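Local coordinates for protein cytosol aminopeptidase (Coxiella burnetii, PDB 3IJ3) that probably removes amino acids from the N-terminal end of peptides as a manganese-dependent metalloaminopeptidase of the M17 family, at residues 205-209 with 210-214. Numbering follows the deposited sequence.
Sequences KIIES and KDLET. With EDO (1,2-ethanediol), chain K.
Ile207 and Leu212 carry the apolar side of this strand-to-helix turn. In one of the two conformers modelled for Ile207, a chi1 of -57° sets CG1 beside the backbone N and leaves CG2 anti to it; CG2 then reaches the first helical turn and lies 3.9 Å from CD1 of Leu212. The same leucine methyl rests against the Ile207 carbonyl, CD1 to O 3.6 Å. Both side chains are buried and also pack on Leu232 of the neighbouring strand 231-237, while Phe216 touches Ile207 and Pro230 touches Leu212.

At Ser209 the backbone turns with a positive phi, and two amide bonds then start the helix. Leu212 N donates to Glu208 O at 3.0 Å, arriving from above the carbonyl plane, whereas Glu213 N meets Ser209 O at 3.0 Å almost head-on, with a C=O to donor angle of 161°. One residue on, Lys210 O receives the amide of Thr214 and a weak bond from Thr214 OG1. At the last residue of 210-214, Thr214 O takes a weak hydrogen bond from O2 of a 1,2-ethanediol, probably from the crystallisation liquor.

Lys210 and Glu213 pair along the helix. The lysine bends at chi2 and brings NZ to Glu213 OE1 at 2.9 Å, on the syn side of the carboxylate and close to its plane, in an i to i+3 salt bridge.

Strand 203-208 pairs antiparallel with 231-237 in the large mixed sheet, and around Glu208 and Ser209 the chain turns from it into helix 209-215. The axes of 205-208 and 210-214 run at 74° to each other and pass 6.0 Å apart: a tight beta-alpha junction in the M17 catalytic domain.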
ATOM      1  N   LYS A 205       5.273  21.712  40.363  1.00 16.37           N
ATOM      2  CA  LYS A 205       3.842  21.898  40.289  1.00 16.86           C
ATOM      3  C   LYS A 205       3.359  20.966  39.170  1.00 16.10           C
ATOM      4  O   LYS A 205       3.980  20.910  38.127  1.00 15.26           O
ATOM      5  CB  LYS A 205       3.544  23.376  39.906  1.00 17.40           C
ATOM      6  CG  LYS A 205       2.120  23.653  39.528  1.00 25.96           C
ATOM      7  CD  LYS A 205       1.830  25.145  39.420  1.00 29.67           C
ATOM      8  CE  LYS A 205       2.552  25.833  38.314  1.00 32.11           C
ATOM      9  NZ  LYS A 205       2.090  27.253  38.255  1.00 35.30           N
ATOM     10  N   ILE A 206       2.266  20.248  39.404  1.00 14.94           N
ATOM     11  CA  ILE A 206       1.655  19.381  38.398  1.00 14.21           C
ATOM     12  C   ILE A 206       0.279  19.956  38.091  1.00 14.90           C
ATOM     13  O   ILE A 206      -0.557  20.103  39.002  1.00 15.53           O
ATOM     14  CB  ILE A 206       1.481  17.956  38.914  1.00 14.30           C
ATOM     15  CG1 ILE A 206       2.812  17.379  39.418  1.00 17.51           C
ATOM     16  CG2 ILE A 206       0.831  17.061  37.838  1.00 16.01           C
ATOM     17  CD1 ILE A 206       3.891  17.285  38.381  1.00 18.89           C
ATOM     18  N   ILE A 207       0.075  20.311  36.825  0.60 14.78           N
ATOM     19  CA  ILE A 207      -1.188  20.854  36.359  0.60 15.03           C
ATOM     20  C   ILE A 207      -1.937  19.682  35.708  0.60 15.82           C
ATOM     21  O   ILE A 207      -1.465  19.082  34.746  0.60 15.68           O
ATOM     22  CB  ILE A 207      -1.005  22.029  35.385  0.60 14.79           C
ATOM     23  CG1 ILE A 207      -0.164  23.129  36.055  0.60 17.99           C
ATOM     24  CG2 ILE A 207      -2.396  22.574  34.925  0.60 14.44           C
ATOM     25  CD1 ILE A 207       0.009  24.404  35.193  0.60 22.36           C
ATOM     26  N   GLU A 208      -3.100  19.344  36.278  0.50 17.40           N
ATOM     27  CA  GLU A 208      -3.938  18.192  35.830  0.50 18.16           C
ATOM     28  C   GLU A 208      -5.416  18.510  35.610  0.50 19.32           C
ATOM     29  O   GLU A 208      -5.870  19.634  35.822  0.50 17.66           O
ATOM     30  CB  GLU A 208      -3.957  17.119  36.939  0.50 20.24           C
ATOM     31  CG  GLU A 208      -2.627  16.556  37.397  0.50 20.38           C
ATOM     32  CD  GLU A 208      -2.787  15.622  38.602  0.50 25.28           C
ATOM     33  OE1 GLU A 208      -3.682  14.725  38.594  0.50 23.31           O
ATOM     34  OE2 GLU A 208      -2.009  15.777  39.561  0.50 22.26           O
ATOM     35  N   SER A 209      -6.154  17.488  35.156  1.00 20.39           N
ATOM     36  CA  SER A 209      -7.604  17.521  35.089  1.00 22.01           C
ATOM     37  C   SER A 209      -8.247  18.820  34.682  1.00 20.55           C
ATOM     38  O   SER A 209      -7.911  19.346  33.629  1.00 21.93           O
ATOM     39  CB  SER A 209      -8.153  17.014  36.431  1.00 24.75           C
ATOM     40  OG  SER A 209      -7.650  15.725  36.716  1.00 29.73           O
ATOM     41  N   LYS A 210      -9.139  19.377  35.504  1.00 21.01           N
ATOM     42  CA  LYS A 210      -9.880  20.570  35.119  1.00 22.12           C
ATOM     43  C   LYS A 210      -9.065  21.816  34.933  1.00 21.28           C
ATOM     44  O   LYS A 210      -9.362  22.621  34.059  1.00 20.16           O
ATOM     45  CB  LYS A 210     -11.050  20.838  36.093  1.00 24.74           C
ATOM     46  CG  LYS A 210     -12.106  19.719  36.091  1.00 30.93           C
ATOM     47  CD  LYS A 210     -12.767  19.571  34.705  1.00 37.11           C
ATOM     48  CE  LYS A 210     -13.625  18.311  34.577  1.00 42.04           C
ATOM     49  NZ  LYS A 210     -14.076  18.115  33.154  1.00 42.53           N
ATOM     50  N   ASP A 211      -8.014  21.996  35.717  1.00 19.87           N
ATOM     51  CA  ASP A 211      -7.226  23.204  35.540  1.00 20.32           C
ATOM     52  C   ASP A 211      -6.463  23.096  34.214  1.00 19.20           C
ATOM     53  O   ASP A 211      -6.274  24.081  33.537  1.00 19.39           O
ATOM     54  CB  ASP A 211      -6.255  23.469  36.721  1.00 20.74           C
ATOM     55  CG  ASP A 211      -5.919  24.937  36.855  1.00 23.06           C
ATOM     56  OD1 ASP A 211      -6.873  25.768  36.798  1.00 23.53           O
ATOM     57  OD2 ASP A 211      -4.739  25.267  37.041  1.00 29.33           O
ATOM     58  N   LEU A 212      -6.022  21.892  33.858  1.00 18.97           N
ATOM     59  CA  LEU A 212      -5.315  21.690  32.608  1.00 18.03           C
ATOM     60  C   LEU A 212      -6.292  21.948  31.433  1.00 18.08           C
ATOM     61  O   LEU A 212      -5.987  22.634  30.468  1.00 16.39           O
ATOM     62  CB  LEU A 212      -4.803  20.256  32.499  1.00 17.71           C
ATOM     63  CG  LEU A 212      -3.893  20.039  31.286  1.00 18.51           C
ATOM     64  CD1 LEU A 212      -2.430  20.534  31.630  1.00 17.30           C
ATOM     65  CD2 LEU A 212      -3.918  18.595  30.856  1.00 19.58           C
ATOM     66  N   GLU A 213      -7.469  21.394  31.550  1.00 18.00           N
ATOM     67  CA  GLU A 213      -8.491  21.543  30.514  1.00 19.73           C
ATOM     68  C   GLU A 213      -8.755  23.024  30.219  1.00 20.91           C
ATOM     69  O   GLU A 213      -8.886  23.433  29.062  1.00 20.20           O
ATOM     70  CB  GLU A 213      -9.737  20.790  30.977  1.00 20.99           C
ATOM     71  CG  GLU A 213     -10.795  20.663  29.960  1.00 27.05           C
ATOM     72  CD  GLU A 213     -11.971  19.824  30.437  1.00 29.96           C
ATOM     73  OE1 GLU A 213     -11.885  19.124  31.481  1.00 35.26           O
ATOM     74  OE2 GLU A 213     -12.965  19.857  29.725  1.00 31.73           O
ATOM     75  N   THR A 214      -8.798  23.843  31.266  1.00 20.56           N
ATOM     76  CA  THR A 214      -9.032  25.282  31.110  1.00 22.37           C
ATOM     77  C   THR A 214      -7.830  26.101  30.698  1.00 20.98           C
ATOM     78  O   THR A 214      -7.916  26.935  29.790  1.00 23.14           O
ATOM     79  CB  THR A 214      -9.557  25.883  32.451  1.00 23.04           C
ATOM     80  OG1 THR A 214     -10.838  25.331  32.724  1.00 28.14           O
ATOM     81  CG2 THR A 214      -9.664  27.409  32.386  1.00 27.02           C
TER
HETATM   82  C1  EDO K 468      -7.114  29.706  26.057  0.50 31.68           C
HETATM   83  O1  EDO K 468      -8.300  29.859  25.275  0.50 36.14           O
HETATM   84  C2  EDO K 468      -7.401  29.897  27.534  0.50 33.54           C
HETATM   85  O2  EDO K 468      -6.291  29.397  28.290  0.50 36.13           O